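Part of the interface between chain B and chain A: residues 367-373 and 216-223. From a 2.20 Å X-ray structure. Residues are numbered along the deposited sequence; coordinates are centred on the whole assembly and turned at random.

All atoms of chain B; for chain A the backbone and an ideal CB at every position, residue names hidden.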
# COMPACT_ATOMS: atom_id res chain seq x y z
N PRO B 367 20.70 20.52 -14.82
CA PRO B 367 21.98 19.92 -15.20
C PRO B 367 22.25 18.60 -14.47
O PRO B 367 22.84 17.68 -15.02
CB PRO B 367 22.99 21.01 -14.86
CG PRO B 367 22.33 21.77 -13.75
CD PRO B 367 20.90 21.86 -14.24
N ARG B 368 21.80 18.52 -13.22
CA ARG B 368 22.00 17.32 -12.41
C ARG B 368 21.24 16.13 -12.97
O ARG B 368 21.72 14.99 -12.91
CB ARG B 368 21.56 17.57 -10.97
CG ARG B 368 22.37 18.61 -10.24
CD ARG B 368 22.07 18.56 -8.76
NE ARG B 368 22.11 17.18 -8.28
CZ ARG B 368 22.08 16.83 -7.00
NH1 ARG B 368 22.01 17.76 -6.05
NH2 ARG B 368 22.11 15.55 -6.67
N TRP B 369 20.05 16.38 -13.50
CA TRP B 369 19.22 15.32 -14.07
C TRP B 369 19.87 14.76 -15.33
O TRP B 369 19.65 13.59 -15.68
CB TRP B 369 17.83 15.86 -14.39
CG TRP B 369 16.99 16.17 -13.18
CD1 TRP B 369 17.39 16.20 -11.87
CD2 TRP B 369 15.59 16.49 -13.17
NE1 TRP B 369 16.34 16.52 -11.05
CE2 TRP B 369 15.22 16.70 -11.82
CE3 TRP B 369 14.61 16.62 -14.17
CZ2 TRP B 369 13.91 17.04 -11.44
CZ3 TRP B 369 13.31 16.95 -13.80
CH2 TRP B 369 12.98 17.16 -12.45
N GLN B 370 20.65 15.59 -16.02
CA GLN B 370 21.34 15.17 -17.24
C GLN B 370 22.54 14.31 -16.90
O GLN B 370 22.80 13.30 -17.56
CB GLN B 370 21.79 16.40 -18.03
CG GLN B 370 20.79 16.86 -19.07
CD GLN B 370 20.58 15.82 -20.16
OE1 GLN B 370 21.51 15.45 -20.88
NE2 GLN B 370 19.34 15.35 -20.30
N GLU B 371 23.29 14.71 -15.88
CA GLU B 371 24.47 13.97 -15.46
C GLU B 371 24.08 12.58 -14.95
O GLU B 371 24.76 11.60 -15.23
CB GLU B 371 25.21 14.74 -14.36
CG GLU B 371 26.43 14.02 -13.81
CD GLU B 371 27.27 14.91 -12.91
OE1 GLU B 371 26.72 15.47 -11.93
OE2 GLU B 371 28.48 15.06 -13.19
N ALA B 372 22.97 12.51 -14.22
CA ALA B 372 22.50 11.23 -13.68
C ALA B 372 22.04 10.35 -14.84
O ALA B 372 22.34 9.15 -14.88
CB ALA B 372 21.34 11.47 -12.71
N ALA B 373 21.31 10.95 -15.78
CA ALA B 373 20.81 10.24 -16.95
C ALA B 373 21.95 9.76 -17.83
O ALA B 373 21.77 8.88 -18.67
CB ALA B 373 19.89 11.16 -17.74
N UNK A 216 13.61 8.51 -2.59
CA UNK A 216 14.64 8.58 -3.63
C UNK A 216 14.22 9.46 -4.81
O UNK A 216 13.12 9.31 -5.34
CB UNK A 216 14.97 7.17 -4.13
N UNK A 217 15.08 10.39 -5.21
CA UNK A 217 14.73 11.25 -6.33
C UNK A 217 14.75 10.41 -7.60
O UNK A 217 15.76 9.81 -7.95
CB UNK A 217 15.69 12.44 -6.44
N UNK A 218 13.62 10.37 -8.32
CA UNK A 218 13.50 9.60 -9.55
C UNK A 218 14.42 10.00 -10.70
O UNK A 218 14.70 9.19 -11.58
CB UNK A 218 12.05 9.69 -10.04
N UNK A 219 14.92 11.23 -10.68
CA UNK A 219 15.79 11.72 -11.75
C UNK A 219 17.28 11.54 -11.50
O UNK A 219 18.07 11.52 -12.44
CB UNK A 219 15.51 13.21 -11.98
N UNK A 220 17.67 11.41 -10.24
CA UNK A 220 19.08 11.27 -9.90
C UNK A 220 19.44 9.99 -9.15
O UNK A 220 20.60 9.59 -9.12
CB UNK A 220 19.51 12.47 -9.06
N UNK A 221 18.44 9.35 -8.53
CA UNK A 221 18.70 8.14 -7.78
C UNK A 221 19.27 8.44 -6.40
O UNK A 221 19.61 7.53 -5.65
CB UNK A 221 19.66 7.24 -8.56
N UNK A 222 19.38 9.72 -6.08
CA UNK A 222 19.91 10.15 -4.79
C UNK A 222 18.82 10.10 -3.72
O UNK A 222 17.67 10.43 -3.99
CB UNK A 222 20.49 11.56 -4.89
N UNK A 223 19.18 9.68 -2.51
CA UNK A 223 18.19 9.63 -1.44
C UNK A 223 18.02 11.02 -0.85
O UNK A 223 18.98 11.62 -0.35
CB UNK A 223 18.60 8.63 -0.36

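Position 216 lies beyond the reach of chain B: nothing of the helix comes within 5.5 Å of its ideal CB. The deposited residue is A:Ile216, which takes no part.

At 217 the CA-to-CB bond points toward chain B, yet no helix atom lies within 5.5 Å of the ideal CB. A side chain must therefore extend to reach the indole of B:Trp369; an aromatic ring or a long aliphatic chain would suit. The residue is A:His217. Its CE1 comes 3.5 Å from B:Trp369 CZ2, which lies at the edge of the imidazole, and the ring planes meet obliquely at 51°. Its ND1 accepts a hydrogen bond from the backbone N of position 219 (3.1 Å), which ties the ring to its own loop.

Position 218, with phi near -62°, is compatible with proline but does not demand it, and chain B is out of reach. It is A:Pro218.

Position 219 has the closest ideal CB to chain B, 3.5 Å from B:Trp369 CD2, pointing toward the helix over the indole face. A flexible apolar chain that can turn along the ring fits well; leucine or methionine would be reasonable. The deposited A:Met219 places CB 3.3 Å from the centroid of the five-membered ring of B:Trp369, 2° off its normal, a CH-pi contact. With chi1 and chi2 both m, A:Met219 SD lies over the six-membered ring of B:Trp369, 4.3 Å from its centroid.

At 220 CA-to-CB runs sideways, with the ideal CB 4.2 Å from B:Ala372 CB and 5.1 Å from B:Trp369 CD1. A small or beta-branched residue, such as alanine, valine or threonine, is plausible. It is A:Thr220, whose CG2 packs 3.7 Å from B:Trp369 CD1, while OG1 accepts a hydrogen bond from the backbone N of 222 (3.3 Å). B:Ala372 CB lies 3.6 Å from A:Thr220 CA, and the CA atoms of the two residues are 5.1 Å apart.

Position 221 has phi 80°, which by itself favours glycine, and nothing of the helix is near its ideal CB. It is A:Gly221.

At 222 CA-to-CB points toward chain B, and the ideal CB is 4.7 Å from B:Arg368 NH2. That positive charge favours an acid, although a neutral acceptor could also serve. A:Glu222 answers with a salt bridge: B:Arg368 NH2 donates to A:Glu222 OE1 at 2.6 Å, near the guanidinium plane. The arginine is poorly ordered, which tempers the precision of this distance.

Position 223 is out of reach; it is A:Arg223.

Chain A, residues 216-223: IHPMTGER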
# COMPACT_ATOMS: atom_id res chain seq x y z
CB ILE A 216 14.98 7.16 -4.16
CG1 ILE A 216 15.51 6.30 -3.01
CG2 ILE A 216 16.01 7.24 -5.28
CD1 ILE A 216 15.63 4.82 -3.36
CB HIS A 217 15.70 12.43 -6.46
CG HIS A 217 15.12 13.58 -7.22
ND1 HIS A 217 14.87 13.53 -8.57
CD2 HIS A 217 14.64 14.78 -6.79
CE1 HIS A 217 14.26 14.64 -8.95
NE2 HIS A 217 14.11 15.41 -7.88
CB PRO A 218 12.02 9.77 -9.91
CG PRO A 218 11.71 11.14 -9.41
CD PRO A 218 12.41 11.16 -8.06
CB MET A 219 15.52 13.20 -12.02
CG MET A 219 14.07 13.55 -12.31
SD MET A 219 13.41 12.77 -13.78
CE MET A 219 11.95 12.01 -13.12
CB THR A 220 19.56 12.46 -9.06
OG1 THR A 220 18.84 12.47 -7.82
CG2 THR A 220 19.33 13.77 -9.80
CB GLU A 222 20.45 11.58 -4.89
CG GLU A 222 21.06 12.11 -3.60
CD GLU A 222 21.29 13.61 -3.63
OE1 GLU A 222 21.94 14.09 -4.58
OE2 GLU A 222 20.83 14.31 -2.70
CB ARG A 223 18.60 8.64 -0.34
CG ARG A 223 17.65 8.64 0.87
CD ARG A 223 17.89 7.45 1.79
NE ARG A 223 17.57 6.19 1.14
CZ ARG A 223 16.34 5.78 0.84
NH1 ARG A 223 15.29 6.54 1.14
NH2 ARG A 223 16.16 4.62 0.24
O HOH W 1 17.37 12.18 -15.11
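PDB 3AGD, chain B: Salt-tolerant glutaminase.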